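PDB 2YV9: chloride intracellular channel exc-4 from Caenorhabditis elegans, which may insert into membranes and form chloride channels, and is required to regulate the lumen size of the growing excretory canal. Local coordinates for residues L19-V24 with E59-N64; F43-Y48 with T231-E236; P239-I244 with S264-H269. All blocks are in the same frame, centred on the assembly; numbering follows the deposited sequence. Where two conformers were deposited one is given.

Contact 1: L19-V24 with E59-N64; sequences LLELYV and EVKTVN
Lys-61 O is gripped twice from the neighbouring strand: the N-H of Val-24 reaches it nearly along the C=O axis (N to O 2.9 Å, 165° at the hydrogen), and the CA-H of Tyr-23 adds a weaker contact (CA to O 3.3 Å). The same double grip recurs on Glu-59 O, Leu-22 O and Val-24 O. With Glu-59 N on Leu-20 O, five N-H...O bonds run as far as Val-63 N on Val-24 O. They tie strands 19-25 and 57-63 in parallel, their short axes 24° apart. These are the two strands of the beta-alpha-beta crossover that opens the thioredoxin-like domain of this CLIC protein, with helix 38-52 as its connection. That helix packs on the face bearing Leu-22, Val-24 and Val-60. Here Val-60 CG1, anti to its own backbone N, lies 4.0 Å from Val-24 CG2, the two side chains crossing at about a right angle, and Trp-44 rests on both Leu-22 and Val-60. On the other face the Tyr-23 ring receives the methyl CG2 of Val-63 at its edge, close to the ring plane (CD1 to CG2 3.7 Å), and the Phe-74 ring also meets it, inclined. On this face, too, Glu-21 and Glu-59 stand side by side and point the same way. Their OE1 atoms are 3.8 Å apart, with the carboxylate planes turned 75° to each other, and Glu-85 brings a further acid close to Glu-21 OE2. Lys-61 runs alongside but bends at its last torsion, leaving NZ 5.4 Å from Glu-21 OE1, too far for a salt bridge. In this conformer of Glu-21 an acid stands close to each carboxylate oxygen, which may raise its pKa, an effect the nearby ammonium would probably only partly offset.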
ATOM      1  N   LEU A  19      -3.700  20.157  -6.356  1.00 31.68           N
ATOM      2  CA  LEU A  19      -4.637  19.259  -6.990  1.00 27.46           C
ATOM      3  C   LEU A  19      -4.117  17.851  -6.767  1.00 35.19           C
ATOM      4  O   LEU A  19      -3.018  17.518  -7.238  1.00 35.15           O
ATOM      5  CB  LEU A  19      -4.759  19.512  -8.508  1.00 31.88           C
ATOM      6  CG  LEU A  19      -5.545  18.454  -9.294  1.00 39.84           C
ATOM      7  CD1 LEU A  19      -6.995  18.376  -8.728  1.00 33.82           C
ATOM      8  CD2 LEU A  19      -5.527  18.753 -10.795  1.00 42.63           C
ATOM      9  N   LEU A  20      -4.899  17.047  -6.041  1.00 28.77           N
ATOM     10  CA  LEU A  20      -4.567  15.644  -5.742  1.00 28.36           C
ATOM     11  C   LEU A  20      -5.602  14.773  -6.434  1.00 30.43           C
ATOM     12  O   LEU A  20      -6.814  14.973  -6.221  1.00 29.22           O
ATOM     13  CB  LEU A  20      -4.604  15.414  -4.238  1.00 25.70           C
ATOM     14  CG  LEU A  20      -3.683  16.299  -3.391  1.00 26.25           C
ATOM     15  CD1 LEU A  20      -3.914  16.124  -1.862  1.00 29.62           C
ATOM     16  CD2 LEU A  20      -2.226  16.084  -3.791  1.00 32.09           C
ATOM     17  N   GLU A  21      -5.149  13.871  -7.305  0.50 27.49           N
ATOM     18  CA  GLU A  21      -6.040  12.944  -7.993  0.50 25.42           C
ATOM     19  C   GLU A  21      -5.856  11.590  -7.319  0.50 27.93           C
ATOM     20  O   GLU A  21      -4.736  11.177  -7.061  0.50 23.00           O
ATOM     21  CB  GLU A  21      -5.737  12.894  -9.496  0.50 25.36           C
ATOM     22  CG  GLU A  21      -5.687  14.295 -10.121  0.50 40.39           C
ATOM     23  CD  GLU A  21      -5.162  14.306 -11.544  0.50 42.86           C
ATOM     24  OE1 GLU A  21      -5.748  13.601 -12.398  0.50 41.53           O
ATOM     25  OE2 GLU A  21      -4.187  15.051 -11.812  0.50 36.27           O
ATOM     26  N   LEU A  22      -6.970  10.967  -6.955  1.00 26.18           N
ATOM     27  CA  LEU A  22      -6.977   9.642  -6.366  1.00 26.38           C
ATOM     28  C   LEU A  22      -7.610   8.665  -7.330  1.00 27.66           C
ATOM     29  O   LEU A  22      -8.728   8.883  -7.797  1.00 25.01           O
ATOM     30  CB  LEU A  22      -7.780   9.666  -5.078  1.00 23.66           C
ATOM     31  CG  LEU A  22      -7.741   8.340  -4.322  1.00 23.77           C
ATOM     32  CD1 LEU A  22      -6.371   8.086  -3.706  1.00 26.90           C
ATOM     33  CD2 LEU A  22      -8.788   8.399  -3.237  1.00 28.54           C
ATOM     34  N   TYR A  23      -6.878   7.583  -7.613  1.00 27.21           N
ATOM     35  CA  TYR A  23      -7.354   6.512  -8.464  1.00 26.86           C
ATOM     36  C   TYR A  23      -7.781   5.416  -7.512  1.00 29.20           C
ATOM     37  O   TYR A  23      -7.021   5.042  -6.630  1.00 24.76           O
ATOM     38  CB  TYR A  23      -6.226   5.998  -9.369  1.00 26.54           C
ATOM     39  CG  TYR A  23      -5.867   6.941 -10.492  1.00 24.88           C
ATOM     40  CD1 TYR A  23      -6.370   6.770 -11.766  1.00 47.73           C
ATOM     41  CD2 TYR A  23      -5.062   8.055 -10.252  1.00 38.62           C
ATOM     42  CE1 TYR A  23      -6.044   7.647 -12.787  1.00 51.08           C
ATOM     43  CE2 TYR A  23      -4.726   8.920 -11.271  1.00 45.89           C
ATOM     44  CZ  TYR A  23      -5.222   8.718 -12.530  1.00 42.36           C
ATOM     45  OH  TYR A  23      -4.883   9.610 -13.532  1.00 48.93           O
ATOM     46  N   VAL A  24      -8.996   4.932  -7.674  1.00 24.11           N
ATOM     47  CA  VAL A  24      -9.572   3.908  -6.820  1.00 24.88           C
ATOM     48  C   VAL A  24      -9.947   2.676  -7.658  1.00 25.47           C
ATOM     49  O   VAL A  24     -10.328   2.786  -8.806  1.00 26.58           O
ATOM     50  CB  VAL A  24     -10.783   4.426  -6.017  1.00 25.21           C
ATOM     51  CG1 VAL A  24     -10.345   5.615  -5.083  1.00 21.45           C
ATOM     52  CG2 VAL A  24     -11.981   4.797  -6.933  1.00 28.48           C
ATOM     53  N   GLU A  59      -9.777  15.242  -7.286  1.00 28.83           N
ATOM     54  CA  GLU A  59     -10.551  14.512  -8.263  1.00 25.51           C
ATOM     55  C   GLU A  59     -10.401  13.042  -7.918  1.00 29.78           C
ATOM     56  O   GLU A  59      -9.382  12.653  -7.379  1.00 32.43           O
ATOM     57  CB  GLU A  59     -10.048  14.797  -9.682  1.00 36.81           C
ATOM     58  CG  GLU A  59     -10.234  16.260 -10.109  1.00 50.64           C
ATOM     59  CD  GLU A  59      -9.641  16.562 -11.483  1.00 48.48           C
ATOM     60  OE1 GLU A  59      -8.879  15.716 -12.009  1.00 56.49           O
ATOM     61  OE2 GLU A  59      -9.937  17.650 -12.023  1.00 66.70           O
ATOM     62  N   VAL A  60     -11.436  12.252  -8.165  1.00 29.67           N
ATOM     63  CA  VAL A  60     -11.361  10.825  -7.992  1.00 27.04           C
ATOM     64  C   VAL A  60     -11.763  10.134  -9.286  1.00 29.00           C
ATOM     65  O   VAL A  60     -12.769  10.514  -9.888  1.00 33.90           O
ATOM     66  CB  VAL A  60     -12.299  10.322  -6.870  1.00 24.33           C
ATOM     67  CG1 VAL A  60     -12.188   8.761  -6.743  1.00 30.36           C
ATOM     68  CG2 VAL A  60     -11.954  10.977  -5.558  1.00 25.39           C
ATOM     69  N   LYS A  61     -11.014   9.087  -9.653  1.00 28.41           N
ATOM     70  CA  LYS A  61     -11.244   8.308 -10.877  1.00 33.52           C
ATOM     71  C   LYS A  61     -11.182   6.821 -10.585  1.00 29.14           C
ATOM     72  O   LYS A  61     -10.308   6.386  -9.846  1.00 27.54           O
ATOM     73  CB  LYS A  61     -10.187   8.639 -11.928  1.00 37.75           C
ATOM     74  CG  LYS A  61     -10.250  10.068 -12.410  1.00 45.24           C
ATOM     75  CD  LYS A  61      -9.187  10.389 -13.444  1.00 55.79           C
ATOM     76  CE  LYS A  61      -9.248  11.856 -13.859  1.00 67.30           C
ATOM     77  NZ  LYS A  61     -10.584  12.244 -14.391  1.00 69.59           N
ATOM     78  N   THR A  62     -12.100   6.061 -11.184  1.00 29.58           N
ATOM     79  CA  THR A  62     -12.171   4.630 -10.976  1.00 25.96           C
ATOM     80  C   THR A  62     -11.376   3.904 -12.049  1.00 32.02           C
ATOM     81  O   THR A  62     -11.366   4.316 -13.203  1.00 36.87           O
ATOM     82  CB  THR A  62     -13.622   4.093 -11.021  1.00 41.54           C
ATOM     83  OG1 THR A  62     -14.113   4.163 -12.377  1.00 34.14           O
ATOM     84  CG2 THR A  62     -14.568   4.864 -10.011  1.00 29.56           C
ATOM     85  N   VAL A  63     -10.751   2.796 -11.676  1.00 30.93           N
ATOM     86  CA  VAL A  63      -9.952   2.016 -12.598  1.00 32.61           C
ATOM     87  C   VAL A  63     -10.186   0.522 -12.463  1.00 34.21           C
ATOM     88  O   VAL A  63     -10.374  -0.028 -11.373  1.00 27.05           O
ATOM     89  CB  VAL A  63      -8.445   2.333 -12.384  1.00 36.38           C
ATOM     90  CG1 VAL A  63      -7.572   1.368 -13.151  1.00 49.81           C
ATOM     91  CG2 VAL A  63      -8.150   3.752 -12.793  1.00 30.61           C
ATOM     92  N   ASN A  64     -10.154  -0.159 -13.602  1.00 33.46           N
ATOM     93  CA  ASN A  64     -10.162  -1.583 -13.641  1.00 35.10           C
ATOM     94  C   ASN A  64      -8.709  -1.998 -13.519  1.00 35.75           C
ATOM     95  O   ASN A  64      -7.906  -1.760 -14.415  1.00 33.40           O
ATOM     96  CB  ASN A  64     -10.768  -2.020 -14.980  1.00 40.87           C
ATOM     97  CG  ASN A  64     -10.969  -3.483 -15.077  1.00 43.13           C
ATOM     98  OD1 ASN A  64     -10.250  -4.266 -14.463  1.00 35.29           O
ATOM     99  ND2 ASN A  64     -11.934  -3.885 -15.907  1.00 51.05           N
TER

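Contact 2: F43-Y48 with T231-E236; sequences FWMELY and TAAFIE
Two aromatic rings of helix 38-52 each offer a face to backbone of 231-236, and a third ring is met at its edge. Over the Trp-44 indole, toward its rim, lies the carbonyl of Glu-236, whose O comes to 3.5 Å from CZ2. Ala-232 C sits over one face of the Tyr-48 ring, again offset toward the rim. At the edge of the Phe-234 ring is Met-45 SD, a Met-aromatic contact with the sulfur 79° off the ring normal and 4.1 Å from CD1. The contact belongs to the domain interface of the GST fold, where a helix of the thioredoxin-like half packs on the all-helical C-terminal half; the two short axes cross at 133°, 8.4 Å apart at closest approach. Small residues allow the approach. Ala-233 wedges between Met-45 and Tyr-48, its CB 3.8 Å from Tyr-48 CB, and the Tyr-48 ring, with CG anti to the backbone N, is laid across the first turn of helix 232-236. Two side chains meet it on the same side of the ring plane: the methyl CB of Ala-232 by CE2 and, obliquely by CE1, the aliphatic stem of Glu-236, with CE1 3.5 Å from CG. No hydrogen bond joins the segments, so they are held by van der Waals packing, of side chains on each other and on backbone carbonyls. Met-45 also reaches Cys-193 and Pro-197 of helix 190-210, which joins a further helix of the C-terminal domain to the contact. Residues 38-58 are predicted to become a transmembrane helix after insertion; if so, this packing would probably have to come apart first. The Met-45 side chain follows the opposing backbone closely: CG stands 3.5 Å from Ala-233 O, and a bend at chi3 brings CE to 4.0 Å from Phe-234 CB.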
ATOM      1  N   PHE A  43      -8.380   6.827   2.224  1.00 23.07           N
ATOM      2  CA  PHE A  43      -7.744   8.028   1.715  1.00 21.55           C
ATOM      3  C   PHE A  43      -8.725   8.995   1.085  1.00 22.31           C
ATOM      4  O   PHE A  43      -8.540  10.232   1.166  1.00 25.99           O
ATOM      5  CB  PHE A  43      -6.574   7.741   0.787  1.00 24.68           C
ATOM      6  CG  PHE A  43      -5.484   7.007   1.463  1.00 20.19           C
ATOM      7  CD1 PHE A  43      -4.938   7.497   2.634  1.00 21.41           C
ATOM      8  CD2 PHE A  43      -5.019   5.809   0.984  1.00 22.72           C
ATOM      9  CE1 PHE A  43      -3.949   6.804   3.289  1.00 23.94           C
ATOM     10  CE2 PHE A  43      -4.009   5.134   1.645  1.00 20.59           C
ATOM     11  CZ  PHE A  43      -3.492   5.606   2.782  1.00 23.52           C
ATOM     12  N   TRP A  44      -9.770   8.467   0.460  1.00 20.84           N
ATOM     13  CA  TRP A  44     -10.791   9.350  -0.116  1.00 23.62           C
ATOM     14  C   TRP A  44     -11.437  10.130   1.014  1.00 20.95           C
ATOM     15  O   TRP A  44     -11.547  11.379   0.922  1.00 23.32           O
ATOM     16  CB  TRP A  44     -11.801   8.561  -0.917  1.00 22.89           C
ATOM     17  CG  TRP A  44     -12.792   9.351  -1.760  1.00 24.25           C
ATOM     18  CD1 TRP A  44     -13.100  10.696  -1.716  1.00 23.26           C
ATOM     19  CD2 TRP A  44     -13.641   8.773  -2.745  1.00 21.76           C
ATOM     20  NE1 TRP A  44     -14.071  10.978  -2.677  1.00 23.78           N
ATOM     21  CE2 TRP A  44     -14.401   9.806  -3.323  1.00 23.38           C
ATOM     22  CE3 TRP A  44     -13.778   7.466  -3.248  1.00 21.20           C
ATOM     23  CZ2 TRP A  44     -15.350   9.560  -4.303  1.00 22.19           C
ATOM     24  CZ3 TRP A  44     -14.687   7.228  -4.257  1.00 24.35           C
ATOM     25  CH2 TRP A  44     -15.479   8.271  -4.771  1.00 27.15           C
ATOM     26  N   MET A  45     -11.778   9.451   2.127  1.00 19.39           N
ATOM     27  CA  MET A  45     -12.331  10.230   3.239  1.00 22.44           C
ATOM     28  C   MET A  45     -11.384  11.332   3.721  1.00 24.27           C
ATOM     29  O   MET A  45     -11.801  12.490   3.993  1.00 23.18           O
ATOM     30  CB  MET A  45     -12.662   9.327   4.425  1.00 23.37           C
ATOM     31  CG  MET A  45     -13.829   8.389   4.154  1.00 22.73           C
ATOM     32  SD  MET A  45     -14.415   7.327   5.458  1.00 21.10           S
ATOM     33  CE  MET A  45     -14.792   8.519   6.715  1.00 17.71           C
ATOM     34  N   GLU A  46     -10.108  11.013   3.825  1.00 22.51           N
ATOM     35  CA  GLU A  46      -9.123  12.025   4.244  1.00 24.03           C
ATOM     36  C   GLU A  46      -9.046  13.186   3.223  1.00 28.92           C
ATOM     37  O   GLU A  46      -9.032  14.390   3.579  1.00 25.49           O
ATOM     38  CB  GLU A  46      -7.782  11.360   4.461  1.00 29.75           C
ATOM     39  CG  GLU A  46      -7.760  10.404   5.670  1.00 25.13           C
ATOM     40  CD  GLU A  46      -6.477   9.606   5.803  1.00 24.50           C
ATOM     41  OE1 GLU A  46      -5.547   9.809   4.980  1.00 23.65           O
ATOM     42  OE2 GLU A  46      -6.409   8.803   6.737  1.00 26.87           O
ATOM     43  N   LEU A  47      -8.924  12.848   1.954  1.00 21.11           N
ATOM     44  CA  LEU A  47      -8.954  13.891   0.914  1.00 22.96           C
ATOM     45  C   LEU A  47     -10.224  14.748   0.962  1.00 24.65           C
ATOM     46  O   LEU A  47     -10.141  15.972   0.767  1.00 25.71           O
ATOM     47  CB  LEU A  47      -8.767  13.285  -0.468  1.00 21.41           C
ATOM     48  CG  LEU A  47      -7.312  12.793  -0.628  1.00 22.15           C
ATOM     49  CD1 LEU A  47      -7.172  11.946  -1.935  1.00 24.48           C
ATOM     50  CD2 LEU A  47      -6.286  13.860  -0.666  1.00 23.26           C
ATOM     51  N   TYR A  48     -11.365  14.139   1.229  1.00 22.12           N
ATOM     52  CA  TYR A  48     -12.635  14.875   1.312  1.00 26.85           C
ATOM     53  C   TYR A  48     -12.582  15.870   2.470  1.00 27.37           C
ATOM     54  O   TYR A  48     -13.039  17.009   2.344  1.00 27.73           O
ATOM     55  CB  TYR A  48     -13.864  13.950   1.466  1.00 26.54           C
ATOM     56  CG  TYR A  48     -15.131  14.653   1.053  1.00 29.01           C
ATOM     57  CD1 TYR A  48     -15.659  14.492  -0.232  1.00 27.24           C
ATOM     58  CD2 TYR A  48     -15.787  15.502   1.926  1.00 28.30           C
ATOM     59  CE1 TYR A  48     -16.790  15.169  -0.621  1.00 37.17           C
ATOM     60  CE2 TYR A  48     -16.931  16.181   1.544  1.00 27.84           C
ATOM     61  CZ  TYR A  48     -17.431  16.019   0.275  1.00 34.40           C
ATOM     62  OH  TYR A  48     -18.603  16.692  -0.108  1.00 34.96           O
ATOM     63  N   THR A 231     -21.781  12.028   7.654  1.00 20.82           N
ATOM     64  CA  THR A 231     -20.499  12.636   7.386  1.00 24.96           C
ATOM     65  C   THR A 231     -20.280  12.590   5.871  1.00 25.97           C
ATOM     66  O   THR A 231     -20.169  11.515   5.282  1.00 24.34           O
ATOM     67  CB  THR A 231     -19.418  11.825   8.077  1.00 25.41           C
ATOM     68  OG1 THR A 231     -19.623  11.838   9.506  1.00 25.11           O
ATOM     69  CG2 THR A 231     -18.015  12.337   7.743  1.00 30.51           C
ATOM     70  N   ALA A 232     -20.268  13.747   5.222  1.00 24.30           N
ATOM     71  CA  ALA A 232     -20.137  13.822   3.797  1.00 26.24           C
ATOM     72  C   ALA A 232     -18.919  13.032   3.322  1.00 22.67           C
ATOM     73  O   ALA A 232     -19.022  12.334   2.330  1.00 27.77           O
ATOM     74  CB  ALA A 232     -20.068  15.316   3.327  1.00 29.12           C
ATOM     75  N   ALA A 233     -17.798  13.121   4.022  1.00 22.17           N
ATOM     76  CA  ALA A 233     -16.559  12.357   3.619  1.00 23.12           C
ATOM     77  C   ALA A 233     -16.855  10.869   3.446  1.00 24.55           C
ATOM     78  O   ALA A 233     -16.349  10.218   2.526  1.00 25.10           O
ATOM     79  CB  ALA A 233     -15.444  12.550   4.624  1.00 23.15           C
ATOM     80  N   PHE A 234     -17.643  10.332   4.352  1.00 21.15           N
ATOM     81  CA  PHE A 234     -18.034   8.937   4.266  1.00 25.92           C
ATOM     82  C   PHE A 234     -19.017   8.676   3.114  1.00 23.89           C
ATOM     83  O   PHE A 234     -18.848   7.736   2.280  1.00 25.92           O
ATOM     84  CB  PHE A 234     -18.620   8.456   5.591  1.00 23.23           C
ATOM     85  CG  PHE A 234     -19.136   7.036   5.510  1.00 20.83           C
ATOM     86  CD1 PHE A 234     -18.240   5.965   5.620  1.00 25.61           C
ATOM     87  CD2 PHE A 234     -20.469   6.766   5.193  1.00 24.20           C
ATOM     88  CE1 PHE A 234     -18.674   4.691   5.494  1.00 25.21           C
ATOM     89  CE2 PHE A 234     -20.913   5.431   5.063  1.00 20.88           C
ATOM     90  CZ  PHE A 234     -19.977   4.408   5.217  1.00 20.06           C
ATOM     91  N   ILE A 235     -20.069   9.503   3.076  1.00 25.24           N
ATOM     92  CA  ILE A 235     -21.142   9.298   2.132  1.00 22.38           C
ATOM     93  C   ILE A 235     -20.597   9.356   0.715  1.00 23.43           C
ATOM     94  O   ILE A 235     -20.912   8.463  -0.120  1.00 26.71           O
ATOM     95  CB  ILE A 235     -22.259  10.319   2.316  1.00 25.63           C
ATOM     96  CG1 ILE A 235     -22.896  10.190   3.705  1.00 28.42           C
ATOM     97  CG2 ILE A 235     -23.328  10.154   1.229  1.00 27.07           C
ATOM     98  CD1 ILE A 235     -23.766  11.430   4.067  1.00 27.62           C
ATOM     99  N   GLU A 236     -19.790  10.367   0.429  1.00 24.36           N
ATOM    100  CA  GLU A 236     -19.331  10.585  -0.960  1.00 27.46           C
ATOM    101  C   GLU A 236     -18.418   9.459  -1.453  1.00 27.69           C
ATOM    102  O   GLU A 236     -18.373   9.160  -2.650  1.00 28.97           O
ATOM    103  CB  GLU A 236     -18.644  11.945  -1.095  1.00 29.08           C
ATOM    104  CG  GLU A 236     -19.642  13.119  -0.993  1.00 33.55           C
ATOM    105  CD  GLU A 236     -20.846  12.960  -1.896  1.00 46.37           C
ATOM    106  OE1 GLU A 236     -20.636  12.828  -3.118  1.00 45.25           O
ATOM    107  OE2 GLU A 236     -21.994  12.943  -1.384  1.00 46.42           O
TER

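Contact 3: P239-I244 with S264-H269; sequences PADQDI and SPTKTH
The tight part of this contact surrounds the buried carboxylate of Asp-241, whereas Ser-264 and Pro-265, on the solvent side, add only loose contact. OD1 takes the Thr-268 N-H on its syn lone pair in an almost straight bond (2.9 Å, 173°). OD2 accepts two hydroxyls from opposite sides of the carboxylate plane, both out of it: Thr-268 OG1 at 2.6 Å and, farther off the plane, Thr-266 OG1 at 2.9 Å. Three donors should help keep the acid ionised. Its own N-H, in the first turn of helix 241-251, points to Thr-266 O (2.8 Å). Beside it, the Gln-242 amide, bent back at chi2, grips Thr-266 at two points: OE1 receives the backbone N at 2.9 Å and NE2 donates to OG1 at 3.2 Å. The looser margin is apolar, with Ala-240 CB against Pro-265 CB (3.7 Å), and the Lys-267 side chain leads off toward Ile-235 O. The loop between helices 258-262 and 273-280 is thus strapped to the start of helix 241-251, whose Asp-241 and Ile-244 pack on helix 190-210, while Asp-243 bridges to Arg-33 of the N-terminal domain.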
ATOM      1  N   PRO A 239     -19.086   2.921  -1.349  1.00 21.49           N
ATOM      2  CA  PRO A 239     -19.562   2.193  -2.515  1.00 21.32           C
ATOM      3  C   PRO A 239     -20.970   1.729  -2.339  1.00 22.97           C
ATOM      4  O   PRO A 239     -21.417   1.600  -1.223  1.00 23.81           O
ATOM      5  CB  PRO A 239     -18.636   0.989  -2.575  1.00 24.07           C
ATOM      6  CG  PRO A 239     -18.233   0.772  -1.214  1.00 24.74           C
ATOM      7  CD  PRO A 239     -18.093   2.156  -0.619  1.00 21.28           C
ATOM      8  N   ALA A 240     -21.648   1.411  -3.458  1.00 23.24           N
ATOM      9  CA  ALA A 240     -22.988   0.822  -3.387  1.00 23.56           C
ATOM     10  C   ALA A 240     -22.981  -0.578  -2.746  1.00 23.07           C
ATOM     11  O   ALA A 240     -21.964  -1.325  -2.792  1.00 22.90           O
ATOM     12  CB  ALA A 240     -23.617   0.734  -4.843  1.00 23.19           C
ATOM     13  N   ASP A 241     -24.131  -0.931  -2.140  1.00 25.00           N
ATOM     14  CA  ASP A 241     -24.291  -2.216  -1.497  1.00 22.17           C
ATOM     15  C   ASP A 241     -23.819  -3.381  -2.384  1.00 22.26           C
ATOM     16  O   ASP A 241     -23.120  -4.303  -1.943  1.00 25.24           O
ATOM     17  CB  ASP A 241     -25.753  -2.507  -1.168  1.00 25.79           C
ATOM     18  CG  ASP A 241     -26.436  -1.425  -0.344  1.00 26.16           C
ATOM     19  OD1 ASP A 241     -25.767  -0.636   0.410  1.00 24.32           O
ATOM     20  OD2 ASP A 241     -27.678  -1.396  -0.439  1.00 30.09           O
ATOM     21  N   GLN A 242     -24.222  -3.322  -3.657  1.00 23.64           N
ATOM     22  CA  GLN A 242     -23.937  -4.418  -4.569  1.00 26.43           C
ATOM     23  C   GLN A 242     -22.456  -4.575  -4.838  1.00 24.67           C
ATOM     24  O   GLN A 242     -21.974  -5.703  -5.034  1.00 23.87           O
ATOM     25  CB  GLN A 242     -24.649  -4.206  -5.897  1.00 28.04           C
ATOM     26  CG  GLN A 242     -26.170  -4.310  -5.809  1.00 32.37           C
ATOM     27  CD  GLN A 242     -26.813  -3.135  -5.139  1.00 26.31           C
ATOM     28  OE1 GLN A 242     -26.268  -2.023  -5.100  1.00 27.66           O
ATOM     29  NE2 GLN A 242     -28.023  -3.348  -4.653  1.00 31.98           N
ATOM     30  N   ASP A 243     -21.735  -3.449  -4.827  1.00 22.24           N
ATOM     31  CA  ASP A 243     -20.310  -3.476  -5.059  1.00 21.23           C
ATOM     32  C   ASP A 243     -19.533  -3.935  -3.802  1.00 23.51           C
ATOM     33  O   ASP A 243     -18.469  -4.517  -3.915  1.00 22.26           O
ATOM     34  CB  ASP A 243     -19.801  -2.140  -5.610  1.00 24.74           C
ATOM     35  CG  ASP A 243     -20.474  -1.796  -6.892  1.00 24.05           C
ATOM     36  OD1 ASP A 243     -20.539  -2.782  -7.685  1.00 25.04           O
ATOM     37  OD2 ASP A 243     -21.009  -0.668  -7.043  1.00 26.39           O
ATOM     38  N   ILE A 244     -20.086  -3.691  -2.609  1.00 20.30           N
ATOM     39  CA  ILE A 244     -19.468  -4.214  -1.420  1.00 21.25           C
ATOM     40  C   ILE A 244     -19.627  -5.751  -1.436  1.00 20.79           C
ATOM     41  O   ILE A 244     -18.668  -6.484  -1.211  1.00 23.89           O
ATOM     42  CB  ILE A 244     -20.109  -3.633  -0.131  1.00 27.92           C
ATOM     43  CG1 ILE A 244     -19.846  -2.116  -0.043  1.00 23.92           C
ATOM     44  CG2 ILE A 244     -19.513  -4.355   1.110  1.00 24.16           C
ATOM     45  CD1 ILE A 244     -20.667  -1.341   1.064  1.00 22.09           C
ATOM     46  N   SER A 264     -29.813  -2.789  -9.744  1.00 34.80           N
ATOM     47  CA  SER A 264     -29.535  -1.377  -9.801  1.00 39.54           C
ATOM     48  C   SER A 264     -28.901  -0.998  -8.472  1.00 33.57           C
ATOM     49  O   SER A 264     -29.292  -1.529  -7.462  1.00 37.17           O
ATOM     50  CB  SER A 264     -30.823  -0.615 -10.014  1.00 44.50           C
ATOM     51  OG  SER A 264     -31.519  -1.193 -11.108  1.00 51.20           O
ATOM     52  N   PRO A 265     -27.867  -0.163  -8.499  1.00 32.57           N
ATOM     53  CA  PRO A 265     -27.076   0.081  -7.277  1.00 31.48           C
ATOM     54  C   PRO A 265     -27.818   0.897  -6.241  1.00 33.49           C
ATOM     55  O   PRO A 265     -28.465   1.905  -6.576  1.00 35.14           O
ATOM     56  CB  PRO A 265     -25.889   0.894  -7.793  1.00 34.40           C
ATOM     57  CG  PRO A 265     -26.406   1.579  -9.049  1.00 42.43           C
ATOM     58  CD  PRO A 265     -27.340   0.585  -9.659  1.00 43.50           C
ATOM     59  N   THR A 266     -27.688   0.499  -4.973  1.00 31.86           N
ATOM     60  CA  THR A 266     -28.321   1.227  -3.871  1.00 29.36           C
ATOM     61  C   THR A 266     -27.283   1.387  -2.773  1.00 28.13           C
ATOM     62  O   THR A 266     -26.327   0.631  -2.741  1.00 27.64           O
ATOM     63  CB  THR A 266     -29.499   0.440  -3.287  1.00 35.81           C
ATOM     64  OG1 THR A 266     -29.085  -0.895  -2.927  1.00 33.49           O
ATOM     65  CG2 THR A 266     -30.618   0.336  -4.308  1.00 38.20           C
ATOM     66  N   LYS A 267     -27.487   2.352  -1.872  1.00 29.91           N
ATOM     67  CA  LYS A 267     -26.597   2.586  -0.775  1.00 30.79           C
ATOM     68  C   LYS A 267     -27.454   2.619   0.495  1.00 33.79           C
ATOM     69  O   LYS A 267     -28.128   3.625   0.774  1.00 33.40           O
ATOM     70  CB  LYS A 267     -25.903   3.946  -0.880  1.00 33.22           C
ATOM     71  CG  LYS A 267     -24.799   4.100  -1.886  1.00 39.04           C
ATOM     72  CD  LYS A 267     -23.950   5.323  -1.503  1.00 52.22           C
ATOM     73  CE  LYS A 267     -23.355   6.022  -2.702  1.00 51.01           C
ATOM     74  NZ  LYS A 267     -22.759   7.303  -2.242  1.00 52.45           N
ATOM     75  N   THR A 268     -27.429   1.532   1.247  1.00 28.29           N
ATOM     76  CA  THR A 268     -28.294   1.378   2.402  1.00 27.37           C
ATOM     77  C   THR A 268     -27.616   2.017   3.608  1.00 29.86           C
ATOM     78  O   THR A 268     -26.702   1.442   4.177  1.00 27.89           O
ATOM     79  CB  THR A 268     -28.570  -0.109   2.668  1.00 32.69           C
ATOM     80  OG1 THR A 268     -29.263  -0.669   1.547  1.00 31.00           O
ATOM     81  CG2 THR A 268     -29.404  -0.301   3.912  1.00 28.79           C
ATOM     82  N   HIS A 269     -28.066   3.219   3.961  1.00 30.39           N
ATOM     83  CA  HIS A 269     -27.606   3.947   5.112  1.00 30.64           C
ATOM     84  C   HIS A 269     -28.758   4.173   6.066  1.00 27.12           C
ATOM     85  O   HIS A 269     -29.162   5.306   6.286  1.00 33.75           O
ATOM     86  CB  HIS A 269     -27.036   5.300   4.672  1.00 26.92           C
ATOM     87  CG  HIS A 269     -25.789   5.188   3.869  1.00 28.43           C
ATOM     88  ND1 HIS A 269     -25.185   6.264   3.258  1.00 35.19           N
ATOM     89  CD2 HIS A 269     -25.012   4.114   3.597  1.00 27.29           C
ATOM     90  CE1 HIS A 269     -24.084   5.862   2.657  1.00 34.07           C
ATOM     91  NE2 HIS A 269     -23.970   4.557   2.823  1.00 29.99           N
TER

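In the fold
Contacts 1 and 2 share helix 38-52, the connection of the crossover: its Trp-44 meets the strands, CE2 3.5 Å from Val-60 CG2, while Leu-47 CD2 lies 3.5 Å from Leu-20 CD1. The helix is thus pressed between the sheet and the C-terminal domain, with the two contact centres 13 Å apart. Contact 3 lies wholly on the C-terminal side and touches contact 2 where Lys-267 NZ comes to 3.0 Å from Ile-235 O. Contacts 1 and 3 do not touch, their nearest atoms about 9 Å apart. The bound calcium, at Gln-78, Pro-80 and Thr-92, is about 8 Å from the Leu-22 side chain and about 13 Å from that of Trp-44.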